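Local atomic coordinates of phenylacetaldehyde dehydrogenase (Burkholderia cenocepacia, PDB entry 4O5H), a protein that probably oxidises phenylacetaldehyde to phenylacetate with NAD+ as electron acceptor, as a member of the aldehyde dehydrogenase family. Residues E95-V100 / A227-G232; A89-R94 / W145-E150; D427-V432 / V458-A463; S445-D450 / W467-S472. One frame throughout, in Å; residues are numbered along the deposited sequence. Where two conformers were deposited one is given.

Interaction 1: E95-V100 / A227-G232; sequences ERLMLV and AGFPDG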
loop_
_atom_site.group_PDB
_atom_site.type_symbol
_atom_site.label_atom_id
_atom_site.label_comp_id
_atom_site.label_asym_id
_atom_site.label_seq_id
_atom_site.Cartn_x
_atom_site.Cartn_y
_atom_site.Cartn_z
ATOM N N GLU A 95 -24.027 -8.644 -4.891
ATOM C CA GLU A 95 -23.844 -10.090 -4.895
ATOM C C GLU A 95 -24.588 -10.701 -6.079
ATOM O O GLU A 95 -23.998 -11.461 -6.865
ATOM C CB GLU A 95 -24.359 -10.650 -3.555
ATOM C CG GLU A 95 -24.312 -12.156 -3.399
ATOM C CD GLU A 95 -24.926 -12.546 -2.053
ATOM O OE1 GLU A 95 -26.154 -12.390 -1.883
ATOM O OE2 GLU A 95 -24.141 -12.997 -1.168
ATOM N N ARG A 96 -25.859 -10.334 -6.219
ATOM C CA ARG A 96 -26.721 -10.921 -7.240
ATOM C C ARG A 96 -26.159 -10.652 -8.629
ATOM O O ARG A 96 -26.042 -11.568 -9.466
ATOM C CB ARG A 96 -28.139 -10.380 -7.137
ATOM C CG ARG A 96 -29.079 -10.996 -8.180
ATOM C CD ARG A 96 -30.482 -10.511 -8.112
ATOM N NE ARG A 96 -31.141 -10.807 -6.832
ATOM C CZ ARG A 96 -31.813 -11.927 -6.488
ATOM N NH1 ARG A 96 -31.858 -13.001 -7.257
ATOM N NH2 ARG A 96 -32.406 -11.975 -5.305
ATOM N N LEU A 97 -25.803 -9.400 -8.872
ATOM C CA LEU A 97 -25.327 -8.992 -10.200
ATOM C C LEU A 97 -24.004 -9.711 -10.565
ATOM O O LEU A 97 -23.808 -10.126 -11.697
ATOM C CB LEU A 97 -25.146 -7.484 -10.295
ATOM C CG LEU A 97 -26.443 -6.665 -10.185
ATOM C CD1 LEU A 97 -26.101 -5.198 -10.032
ATOM C CD2 LEU A 97 -27.301 -6.856 -11.403
ATOM N N MET A 98 -23.116 -9.818 -9.600
ATOM C CA MET A 98 -21.835 -10.502 -9.822
ATOM C C MET A 98 -22.069 -11.959 -10.127
ATOM O O MET A 98 -21.377 -12.524 -10.977
ATOM C CB MET A 98 -20.919 -10.316 -8.623
ATOM C CG MET A 98 -20.462 -8.868 -8.461
ATOM S SD MET A 98 -19.338 -8.649 -7.067
ATOM C CE MET A 98 -17.934 -9.529 -7.667
ATOM N N LEU A 99 -23.025 -12.602 -9.443
ATOM C CA LEU A 99 -23.315 -14.021 -9.705
ATOM C C LEU A 99 -23.864 -14.259 -11.101
ATOM O O LEU A 99 -23.505 -15.240 -11.780
ATOM C CB LEU A 99 -24.289 -14.588 -8.655
ATOM C CG LEU A 99 -23.740 -14.675 -7.243
ATOM C CD1 LEU A 99 -24.857 -15.013 -6.256
ATOM C CD2 LEU A 99 -22.626 -15.701 -7.159
ATOM N N VAL A 100 -24.724 -13.357 -11.545
ATOM C CA VAL A 100 -25.238 -13.373 -12.906
ATOM C C VAL A 100 -24.090 -13.246 -13.904
ATOM O O VAL A 100 -24.042 -13.962 -14.886
ATOM C CB VAL A 100 -26.269 -12.229 -13.128
ATOM C CG1 VAL A 100 -26.636 -12.101 -14.606
ATOM C CG2 VAL A 100 -27.539 -12.506 -12.317
ATOM N N ALA A 227 -25.496 -8.298 -17.568
ATOM C CA ALA A 227 -25.729 -8.716 -16.196
ATOM C C ALA A 227 -26.541 -7.700 -15.386
ATOM O O ALA A 227 -27.170 -8.062 -14.427
ATOM C CB ALA A 227 -24.419 -9.052 -15.482
ATOM N N GLY A 228 -26.592 -6.462 -15.840
ATOM C CA GLY A 228 -27.443 -5.444 -15.272
ATOM C C GLY A 228 -26.709 -4.415 -14.417
ATOM O O GLY A 228 -27.330 -3.655 -13.714
ATOM N N PHE A 229 -25.385 -4.314 -14.531
ATOM C CA PHE A 229 -24.682 -3.273 -13.742
ATOM C C PHE A 229 -25.063 -1.867 -14.191
ATOM O O PHE A 229 -25.180 -1.629 -15.353
ATOM C CB PHE A 229 -23.187 -3.471 -13.807
ATOM C CG PHE A 229 -22.713 -4.683 -13.017
ATOM C CD1 PHE A 229 -22.414 -4.564 -11.673
ATOM C CD2 PHE A 229 -22.604 -5.937 -13.622
ATOM C CE1 PHE A 229 -21.999 -5.662 -10.937
ATOM C CE2 PHE A 229 -22.226 -7.053 -12.889
ATOM C CZ PHE A 229 -21.896 -6.912 -11.555
ATOM N N PRO A 230 -25.235 -0.931 -13.249
ATOM C CA PRO A 230 -25.610 0.413 -13.655
ATOM C C PRO A 230 -24.515 1.039 -14.506
ATOM O O PRO A 230 -23.331 0.728 -14.349
ATOM C CB PRO A 230 -25.717 1.152 -12.321
ATOM C CG PRO A 230 -26.130 0.113 -11.344
ATOM C CD PRO A 230 -25.420 -1.133 -11.803
ATOM N N ASP A 231 -24.917 1.914 -15.394
ATOM C CA ASP A 231 -23.974 2.599 -16.252
ATOM C C ASP A 231 -22.905 3.362 -15.456
ATOM O O ASP A 231 -23.202 4.008 -14.438
ATOM C CB ASP A 231 -24.714 3.594 -17.163
ATOM C CG ASP A 231 -25.600 2.892 -18.177
ATOM O OD1 ASP A 231 -25.221 1.840 -18.750
ATOM O OD2 ASP A 231 -26.697 3.386 -18.380
ATOM N N GLY A 232 -21.666 3.262 -15.937
ATOM C CA GLY A 232 -20.555 3.970 -15.357
ATOM C C GLY A 232 -19.863 3.215 -14.220
ATOM O O GLY A 232 -18.821 3.642 -13.749
#
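L97 is the bump that this face of helix 91-107 presents to the 227-232 loop, and it is received between the ring of F229 and the backbone of A227 and G228. Its CB lies over one face of the F229 ring, 3.9 Å from the ring centroid and 25° off the normal, a CH-pi contact shifted toward the rim at CZ. The first torsion (chi1 -66°) sets CG of L97 beside the backbone N; of the two methyls, CD2 comes to 3.3 Å from A227 O and CD1 lies 4.5 Å from P230 CD. M98 meets the same ring differently, its CG lying in the ring plane at the edge, 3.9 Å from F229 CZ. One turn on, V100 CG1 rests on the small knob of A227, 3.9 Å from its CB. G228 ends helix 215-227 in a Schellman motif; its positive phi of 105° suits glycine, and the chain turns there toward F229. L101 and L199 also touch F229, while M98 packs on helices 124-145 and 187-201. No hydrogen bond joins the two segments, so they are held by apolar fit and the CH-pi contact rather than by directed polar bonds.

Interaction 2: A89-R94 / W145-E150; sequences AKTTDR and WATKIE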
loop_
_atom_site.group_PDB
_atom_site.type_symbol
_atom_site.label_atom_id
_atom_site.label_comp_id
_atom_site.label_asym_id
_atom_site.label_seq_id
_atom_site.Cartn_x
_atom_site.Cartn_y
_atom_site.Cartn_z
ATOM N N ALA A 89 -27.027 0.763 -3.719
ATOM C CA ALA A 89 -27.293 -0.643 -3.912
ATOM C C ALA A 89 -27.030 -1.416 -2.586
ATOM O O ALA A 89 -26.111 -1.102 -1.834
ATOM C CB ALA A 89 -26.402 -1.180 -5.008
ATOM N N LYS A 90 -27.867 -2.411 -2.323
ATOM C CA LYS A 90 -27.680 -3.264 -1.169
ATOM C C LYS A 90 -26.495 -4.211 -1.438
ATOM O O LYS A 90 -26.172 -4.501 -2.600
ATOM C CB LYS A 90 -28.944 -4.082 -0.926
ATOM C CG LYS A 90 -30.167 -3.264 -0.595
ATOM C CD LYS A 90 -31.414 -4.140 -0.545
ATOM C CE LYS A 90 -32.624 -3.414 0.063
ATOM N NZ LYS A 90 -32.392 -3.000 1.488
ATOM N N THR A 91 -25.830 -4.664 -0.387
ATOM C CA THR A 91 -24.839 -5.705 -0.509
ATOM C C THR A 91 -25.370 -6.892 -1.339
ATOM O O THR A 91 -24.661 -7.439 -2.172
ATOM C CB THR A 91 -24.362 -6.232 0.866
ATOM O OG1 THR A 91 -25.488 -6.672 1.619
ATOM C CG2 THR A 91 -23.564 -5.177 1.619
ATOM N N THR A 92 -26.617 -7.265 -1.089
ATOM C CA THR A 92 -27.261 -8.340 -1.824
ATOM C C THR A 92 -27.494 -8.031 -3.301
ATOM O O THR A 92 -27.553 -8.954 -4.114
ATOM C CB THR A 92 -28.575 -8.749 -1.146
ATOM O OG1 THR A 92 -29.355 -7.591 -0.807
ATOM C CG2 THR A 92 -28.287 -9.476 0.152
ATOM N N ASP A 93 -27.637 -6.765 -3.661
ATOM C CA ASP A 93 -27.736 -6.382 -5.080
ATOM C C ASP A 93 -26.393 -6.620 -5.782
ATOM O O ASP A 93 -26.336 -7.165 -6.877
ATOM C CB ASP A 93 -28.153 -4.900 -5.255
ATOM C CG ASP A 93 -29.533 -4.579 -4.722
ATOM O OD1 ASP A 93 -30.441 -5.445 -4.739
ATOM O OD2 ASP A 93 -29.718 -3.451 -4.241
ATOM N N ARG A 94 -25.304 -6.193 -5.153
ATOM C CA ARG A 94 -23.995 -6.367 -5.742
ATOM C C ARG A 94 -23.688 -7.873 -5.909
ATOM O O ARG A 94 -23.190 -8.311 -6.935
ATOM C CB ARG A 94 -22.903 -5.686 -4.888
ATOM C CG ARG A 94 -23.167 -4.207 -4.586
ATOM C CD ARG A 94 -21.923 -3.415 -4.179
ATOM N NE ARG A 94 -21.186 -3.985 -3.057
ATOM C CZ ARG A 94 -21.375 -3.666 -1.765
ATOM N NH1 ARG A 94 -22.307 -2.759 -1.429
ATOM N NH2 ARG A 94 -20.634 -4.262 -0.792
ATOM N N TRP A 145 -18.137 -12.306 -1.178
ATOM C CA TRP A 145 -17.624 -11.333 -0.226
ATOM C C TRP A 145 -18.496 -10.093 -0.110
ATOM O O TRP A 145 -18.437 -9.421 0.929
ATOM C CB TRP A 145 -16.172 -10.878 -0.524
ATOM C CG TRP A 145 -15.150 -11.854 -0.011
ATOM C CD1 TRP A 145 -14.287 -12.549 -0.728
ATOM C CD2 TRP A 145 -14.941 -12.245 1.357
ATOM N NE1 TRP A 145 -13.502 -13.356 0.078
ATOM C CE2 TRP A 145 -13.881 -13.171 1.372
ATOM C CE3 TRP A 145 -15.498 -11.848 2.557
ATOM C CZ2 TRP A 145 -13.438 -13.780 2.530
ATOM C CZ3 TRP A 145 -15.095 -12.455 3.698
ATOM C CH2 TRP A 145 -14.049 -13.394 3.691
ATOM N N ALA A 146 -19.338 -9.817 -1.104
ATOM C CA ALA A 146 -20.098 -8.601 -1.081
ATOM C C ALA A 146 -20.979 -8.484 0.163
ATOM O O ALA A 146 -21.183 -7.355 0.666
ATOM C CB ALA A 146 -20.922 -8.468 -2.342
ATOM N N THR A 147 -21.464 -9.616 0.690
ATOM C CA THR A 147 -22.329 -9.598 1.849
ATOM C C THR A 147 -21.599 -9.858 3.169
ATOM O O THR A 147 -22.251 -9.888 4.200
ATOM C CB THR A 147 -23.471 -10.632 1.715
ATOM O OG1 THR A 147 -22.939 -11.860 1.237
ATOM C CG2 THR A 147 -24.517 -10.108 0.683
ATOM N N LYS A 148 -20.266 -9.994 3.132
ATOM C CA LYS A 148 -19.500 -10.477 4.267
ATOM C C LYS A 148 -18.316 -9.575 4.616
ATOM O O LYS A 148 -17.354 -10.017 5.263
ATOM C CB LYS A 148 -19.035 -11.876 3.959
ATOM C CG LYS A 148 -20.189 -12.855 3.776
ATOM C CD LYS A 148 -19.738 -14.162 3.218
ATOM C CE LYS A 148 -20.924 -15.060 2.834
ATOM N NZ LYS A 148 -21.685 -14.501 1.675
ATOM N N ILE A 149 -18.376 -8.319 4.213
ATOM C CA ILE A 149 -17.311 -7.377 4.570
ATOM C C ILE A 149 -17.660 -6.838 5.961
ATOM O O ILE A 149 -18.730 -6.275 6.126
ATOM C CB ILE A 149 -17.221 -6.269 3.548
ATOM C CG1 ILE A 149 -16.721 -6.863 2.231
ATOM C CG2 ILE A 149 -16.225 -5.186 3.981
ATOM C CD1 ILE A 149 -17.158 -6.085 1.031
ATOM N N GLU A 150 -16.784 -7.064 6.954
ATOM C CA GLU A 150 -17.096 -6.726 8.328
ATOM C C GLU A 150 -16.074 -5.779 8.927
ATOM O O GLU A 150 -14.919 -5.921 8.695
ATOM C CB GLU A 150 -17.285 -7.975 9.164
ATOM C CG GLU A 150 -18.471 -8.774 8.662
ATOM C CD GLU A 150 -18.818 -10.006 9.465
ATOM O OE1 GLU A 150 -18.078 -10.360 10.444
ATOM O OE2 GLU A 150 -19.824 -10.685 9.065
#
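The R94 guanidinium, in the conformer given, has CA of its own helix neighbour T91 over one face, toward the rim, and CD1 of I149 at its edge, 4.3 Å from R94 NH2. A146 O lies 3.5 Å from the same NH2, but the angle is too poor for a hydrogen bond; NH2 is instead bonded to A200 O. Two motifs face each other here: the first turn of helix 91-107, with K90 as N-cap, and a type I beta turn from W145 to K148 that starts at the last residue of helix 124-145. The helix start is tied by D93, whose OD2 accepts from K90 N at 2.9 Å, the donor lying above the carboxylate plane. T91 brings its CG2 to 3.4 Å from A146 O, while A146 CB turns toward the helix and is the buried element of an otherwise surface contact. T147 crosses T91 obliquely and T92 at about a right angle; its OG1 is taken up by K148 NZ and by E95 OE2, on the next residue of helix 91-107. CG2 of T147 is anti to the carbonyl carbon, and this methyl stands 3.7 Å from T91 OG1 and 3.9 Å from T92 CG2.

Interaction 3: D427-V432 / V458-A463; sequences DVDTAV and VPRIAA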
loop_
_atom_site.group_PDB
_atom_site.type_symbol
_atom_site.label_atom_id
_atom_site.label_comp_id
_atom_site.label_asym_id
_atom_site.label_seq_id
_atom_site.Cartn_x
_atom_site.Cartn_y
_atom_site.Cartn_z
ATOM N N ASP A 427 24.360 -27.573 -1.767
ATOM C CA ASP A 427 23.636 -27.638 -0.504
ATOM C C ASP A 427 22.553 -26.567 -0.401
ATOM O O ASP A 427 22.602 -25.551 -1.096
ATOM C CB ASP A 427 24.608 -27.527 0.664
ATOM C CG ASP A 427 25.480 -26.313 0.563
ATOM O OD1 ASP A 427 24.972 -25.181 0.663
ATOM O OD2 ASP A 427 26.700 -26.501 0.385
ATOM N N VAL A 428 21.644 -26.774 0.539
ATOM C CA VAL A 428 20.489 -25.938 0.648
ATOM C C VAL A 428 20.822 -24.486 0.994
ATOM O O VAL A 428 20.151 -23.582 0.506
ATOM C CB VAL A 428 19.467 -26.496 1.636
ATOM C CG1 VAL A 428 18.233 -25.587 1.684
ATOM C CG2 VAL A 428 19.048 -27.886 1.189
ATOM N N ASP A 429 21.832 -24.249 1.831
ATOM C CA ASP A 429 22.199 -22.855 2.101
ATOM C C ASP A 429 22.539 -22.121 0.803
ATOM O O ASP A 429 22.183 -20.952 0.617
ATOM C CB ASP A 429 23.349 -22.737 3.074
ATOM C CG ASP A 429 22.951 -23.080 4.481
ATOM O OD1 ASP A 429 21.784 -22.972 4.856
ATOM O OD2 ASP A 429 23.821 -23.483 5.245
ATOM N N THR A 430 23.251 -22.791 -0.077
ATOM C CA THR A 430 23.622 -22.193 -1.348
ATOM C C THR A 430 22.416 -21.973 -2.235
ATOM O O THR A 430 22.325 -20.960 -2.896
ATOM C CB THR A 430 24.661 -23.055 -2.062
ATOM O OG1 THR A 430 25.820 -23.106 -1.244
ATOM C CG2 THR A 430 25.072 -22.440 -3.384
ATOM N N ALA A 431 21.482 -22.927 -2.233
ATOM C CA ALA A 431 20.266 -22.804 -3.017
ATOM C C ALA A 431 19.477 -21.576 -2.556
ATOM O O ALA A 431 18.971 -20.829 -3.386
ATOM C CB ALA A 431 19.400 -24.053 -2.876
ATOM N N VAL A 432 19.435 -21.356 -1.244
ATOM C CA VAL A 432 18.764 -20.184 -0.689
ATOM C C VAL A 432 19.450 -18.893 -1.143
ATOM O O VAL A 432 18.768 -17.965 -1.597
ATOM C CB VAL A 432 18.700 -20.220 0.839
ATOM C CG1 VAL A 432 18.247 -18.868 1.426
ATOM C CG2 VAL A 432 17.756 -21.320 1.292
ATOM N N VAL A 458 10.907 -22.982 3.324
ATOM C CA VAL A 458 9.822 -22.066 3.015
ATOM C C VAL A 458 10.039 -20.683 3.655
ATOM O O VAL A 458 9.910 -19.689 2.987
ATOM C CB VAL A 458 8.443 -22.647 3.399
ATOM C CG1 VAL A 458 7.377 -21.557 3.406
ATOM C CG2 VAL A 458 8.050 -23.726 2.389
ATOM N N PRO A 459 10.425 -20.636 4.932
ATOM C CA PRO A 459 10.608 -19.299 5.560
ATOM C C PRO A 459 11.780 -18.511 5.020
ATOM O O PRO A 459 11.789 -17.307 5.171
ATOM C CB PRO A 459 10.910 -19.621 7.025
ATOM C CG PRO A 459 10.274 -20.943 7.236
ATOM C CD PRO A 459 10.491 -21.697 5.938
ATOM N N ARG A 460 12.730 -19.173 4.393
ATOM C CA ARG A 460 13.979 -18.531 3.952
ATOM C C ARG A 460 13.930 -17.919 2.562
ATOM O O ARG A 460 14.817 -17.135 2.189
ATOM C CB ARG A 460 15.104 -19.559 3.988
ATOM C CG ARG A 460 15.344 -20.158 5.344
ATOM C CD ARG A 460 16.461 -21.227 5.313
ATOM N NE ARG A 460 17.775 -20.605 5.175
ATOM C CZ ARG A 460 18.899 -21.234 4.897
ATOM N NH1 ARG A 460 18.938 -22.547 4.703
ATOM N NH2 ARG A 460 20.013 -20.532 4.811
ATOM N N ILE A 461 12.919 -18.289 1.770
ATOM C CA ILE A 461 12.807 -17.789 0.413
ATOM C C ILE A 461 11.965 -16.521 0.426
ATOM O O ILE A 461 10.804 -16.550 0.861
ATOM C CB ILE A 461 12.153 -18.835 -0.505
ATOM C CG1 ILE A 461 13.009 -20.106 -0.536
ATOM C CG2 ILE A 461 11.995 -18.280 -1.906
ATOM C CD1 ILE A 461 14.448 -19.824 -0.880
ATOM N N ALA A 462 12.534 -15.413 -0.057
ATOM C CA ALA A 462 11.797 -14.107 -0.028
ATOM C C ALA A 462 10.957 -13.962 -1.257
ATOM O O ALA A 462 11.350 -13.278 -2.213
ATOM C CB ALA A 462 12.764 -12.942 0.103
ATOM N N ALA A 463 9.794 -14.611 -1.252
ATOM C CA ALA A 463 8.846 -14.502 -2.337
ATOM C C ALA A 463 7.421 -14.424 -1.791
ATOM O O ALA A 463 7.103 -14.998 -0.737
ATOM C CB ALA A 463 8.955 -15.664 -3.275
#
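The N-terminal half of helix 428-436, on one side of the seven-stranded sheet, presents D429 and V432 to R460 in the loop that leads from helix 451-457 into strand 465-468. R460 reaches out with its chain bent at chi3 (74°) and forms an end-on salt bridge, two hydrogen bonds to a single carboxylate oxygen: NH1 lies 2.9 Å and NH2 3.0 Å from D429 OD1. Both bonds stay close to the guanidinium plane, yet the carboxylate stands nearly perpendicular to it, the planes 80° apart. NH1 meets OD1 nearly along its C-O axis, whereas NH2 comes from above the carboxylate plane. V432 supplies the apolar half of the clasp: its CG2 sits over the centre of one guanidinium face, 3.8 Å from R460 CZ, and its CG1 comes to 3.9 Å from R460 O. The helix start is closed by D427, the N-cap, whose OD1 accepts from T430 N at 3.0 Å and also from T430 OG1. N436, at the far end of the helix, bonds R460 O and A462 N, and K504 of the second subunit bonds V458 O and I461 O. Helix 428-436 belongs to the alpha/beta layering around the seven-stranded sheet, probably the catalytic domain of the aldehyde dehydrogenase fold.

Interaction 4: S445-D450 / W467-S472; sequences SIWSND and WVNCHS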
loop_
_atom_site.group_PDB
_atom_site.type_symbol
_atom_site.label_atom_id
_atom_site.label_comp_id
_atom_site.label_asym_id
_atom_site.label_seq_id
_atom_site.Cartn_x
_atom_site.Cartn_y
_atom_site.Cartn_z
ATOM N N SER A 445 9.328 -21.984 -6.242
ATOM C CA SER A 445 8.878 -23.314 -5.855
ATOM C C SER A 445 10.011 -24.209 -5.355
ATOM O O SER A 445 11.187 -24.003 -5.675
ATOM C CB SER A 445 8.091 -24.016 -6.977
ATOM O OG SER A 445 8.894 -24.239 -8.144
ATOM N N ILE A 446 9.607 -25.198 -4.581
ATOM C CA ILE A 446 10.453 -26.209 -4.014
ATOM C C ILE A 446 9.884 -27.563 -4.425
ATOM O O ILE A 446 8.665 -27.784 -4.295
ATOM C CB ILE A 446 10.408 -26.131 -2.492
ATOM C CG1 ILE A 446 10.857 -24.759 -1.997
ATOM C CG2 ILE A 446 11.287 -27.207 -1.907
ATOM C CD1 ILE A 446 10.451 -24.501 -0.557
ATOM N N TRP A 447 10.738 -28.461 -4.909
ATOM C CA TRP A 447 10.333 -29.781 -5.369
ATOM C C TRP A 447 11.017 -30.790 -4.454
ATOM O O TRP A 447 12.236 -30.933 -4.527
ATOM C CB TRP A 447 10.690 -29.984 -6.883
ATOM C CG TRP A 447 9.836 -29.047 -7.671
ATOM C CD1 TRP A 447 9.973 -27.704 -7.745
ATOM C CD2 TRP A 447 8.646 -29.377 -8.400
ATOM N NE1 TRP A 447 8.971 -27.171 -8.511
ATOM C CE2 TRP A 447 8.137 -28.177 -8.916
ATOM C CE3 TRP A 447 7.984 -30.576 -8.684
ATOM C CZ2 TRP A 447 6.969 -28.113 -9.671
ATOM C CZ3 TRP A 447 6.844 -30.521 -9.430
ATOM C CH2 TRP A 447 6.342 -29.283 -9.925
ATOM N N SER A 448 10.218 -31.502 -3.647
ATOM C CA SER A 448 10.684 -32.428 -2.622
ATOM C C SER A 448 9.491 -33.082 -1.926
ATOM O O SER A 448 8.350 -32.603 -2.066
ATOM C CB SER A 448 11.481 -31.671 -1.565
ATOM O OG SER A 448 12.018 -32.542 -0.590
ATOM N N ASN A 449 9.749 -34.174 -1.239
ATOM C CA ASN A 449 8.762 -34.827 -0.376
ATOM C C ASN A 449 9.312 -34.924 1.066
ATOM O O ASN A 449 8.736 -35.584 1.914
ATOM C CB ASN A 449 8.403 -36.220 -0.908
ATOM C CG ASN A 449 7.184 -36.830 -0.214
ATOM O OD1 ASN A 449 6.149 -36.188 -0.070
ATOM N ND2 ASN A 449 7.331 -38.073 0.255
ATOM N N ASP A 450 10.372 -34.155 1.336
ATOM C CA ASP A 450 11.083 -34.135 2.607
ATOM C C ASP A 450 10.465 -33.018 3.494
ATOM O O ASP A 450 10.788 -31.863 3.335
ATOM C CB ASP A 450 12.563 -33.824 2.295
ATOM C CG ASP A 450 13.471 -33.821 3.533
ATOM O OD1 ASP A 450 13.082 -33.552 4.678
ATOM O OD2 ASP A 450 14.654 -34.042 3.318
ATOM N N TRP A 467 5.438 -22.182 -3.782
ATOM C CA TRP A 467 4.751 -23.413 -4.130
ATOM C C TRP A 467 5.637 -24.587 -3.765
ATOM O O TRP A 467 6.856 -24.490 -3.802
ATOM C CB TRP A 467 4.458 -23.454 -5.649
ATOM C CG TRP A 467 3.418 -22.504 -6.147
ATOM C CD1 TRP A 467 2.059 -22.623 -6.018
ATOM C CD2 TRP A 467 3.647 -21.259 -6.814
ATOM N NE1 TRP A 467 1.437 -21.541 -6.610
ATOM C CE2 TRP A 467 2.391 -20.693 -7.103
ATOM C CE3 TRP A 467 4.789 -20.582 -7.220
ATOM C CZ2 TRP A 467 2.255 -19.499 -7.785
ATOM C CZ3 TRP A 467 4.644 -19.374 -7.870
ATOM C CH2 TRP A 467 3.396 -18.844 -8.138
ATOM N N VAL A 468 5.025 -25.703 -3.438
ATOM C CA VAL A 468 5.763 -26.968 -3.254
ATOM C C VAL A 468 5.172 -28.024 -4.194
ATOM O O VAL A 468 3.963 -28.305 -4.163
ATOM C CB VAL A 468 5.715 -27.451 -1.818
ATOM C CG1 VAL A 468 6.506 -28.741 -1.638
ATOM C CG2 VAL A 468 6.227 -26.371 -0.901
ATOM N N ASN A 469 6.015 -28.601 -5.047
ATOM C CA ASN A 469 5.605 -29.594 -6.063
ATOM C C ASN A 469 4.544 -29.095 -7.023
ATOM O O ASN A 469 3.722 -29.838 -7.545
ATOM C CB ASN A 469 5.168 -30.885 -5.384
ATOM C CG ASN A 469 6.275 -31.479 -4.518
ATOM O OD1 ASN A 469 7.444 -31.362 -4.840
ATOM N ND2 ASN A 469 5.908 -32.059 -3.409
ATOM N N CYS A 470 4.590 -27.801 -7.273
ATOM C CA CYS A 470 3.769 -27.156 -8.301
ATOM C C CYS A 470 4.379 -25.772 -8.554
ATOM O O CYS A 470 5.396 -25.423 -7.925
ATOM C CB CYS A 470 2.307 -27.090 -7.851
ATOM S SG CYS A 470 2.001 -26.287 -6.269
ATOM N N HIS A 471 3.812 -24.995 -9.485
ATOM C CA HIS A 471 4.301 -23.661 -9.768
ATOM C C HIS A 471 3.257 -22.899 -10.568
ATOM O O HIS A 471 2.565 -23.495 -11.406
ATOM C CB HIS A 471 5.612 -23.699 -10.557
ATOM C CG HIS A 471 6.423 -22.434 -10.455
ATOM N ND1 HIS A 471 7.563 -22.349 -9.688
ATOM C CD2 HIS A 471 6.282 -21.233 -11.059
ATOM C CE1 HIS A 471 8.049 -21.120 -9.771
ATOM N NE2 HIS A 471 7.290 -20.425 -10.608
ATOM N N SER A 472 3.138 -21.598 -10.281
ATOM C CA SER A 472 2.132 -20.722 -10.894
ATOM C C SER A 472 0.742 -21.352 -10.869
ATOM O O SER A 472 0.006 -21.266 -11.850
ATOM C CB SER A 472 2.497 -20.354 -12.334
ATOM O OG SER A 472 3.749 -19.721 -12.417
#
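N469, S445 and W447 carry this contact, in which parallel strands 443-447 and 465-468 run side by side and then part. N469 has left-handed backbone angles and ends the regular ladder, its N giving a 2.9 Å bond to I446 O. Its side-chain amide then takes over from the backbone: OD1 accepts from S448 N at 3.0 Å on an in-plane lone pair, and ND2 donates to S448 O at 2.8 Å, the acceptor close to the amide plane. The W447 indole lies flat over the departing chain, with N469 CA 3.6 Å from the centroid of its six-membered ring and C470 N over the same face. S445 links the side chains of W447 and H471. Its OG receives W447 NE1 at 3.0 Å in the plane of the indole and pairs with H471 ND1 at 2.8 Å, at the edge of the imidazole, whose NE2 is bonded to T318 O. A strand of the second subunit pairs with W467 and V468. With helix 451-457 between the two strands, this is a beta-alpha-beta crossover, at the edge where the catalytic-domain sheet of an aldehyde dehydrogenase continues into its partner subunit.

Interactions 1 and 2 use successive turns of helix 91-107 and meet where E95 reaches T147; interactions 3 and 4, on strands and helices of the seven-stranded sheet, meet through V458 and I446. The pairs lie far apart, with centres 37 to 45 Å from each other. Interaction 4 is buried and rests on backbone ladder bonds and side-chain hydrogen bonds, whereas interaction 2 is a surface contact of methyls and a carbonyl without a bond across it. Interactions 1 and 3 are both partly buried, yet the first is chiefly apolar, with no hydrogen bond across it, and the second is built on a salt bridge. Only 3 and 4 also touch the second subunit.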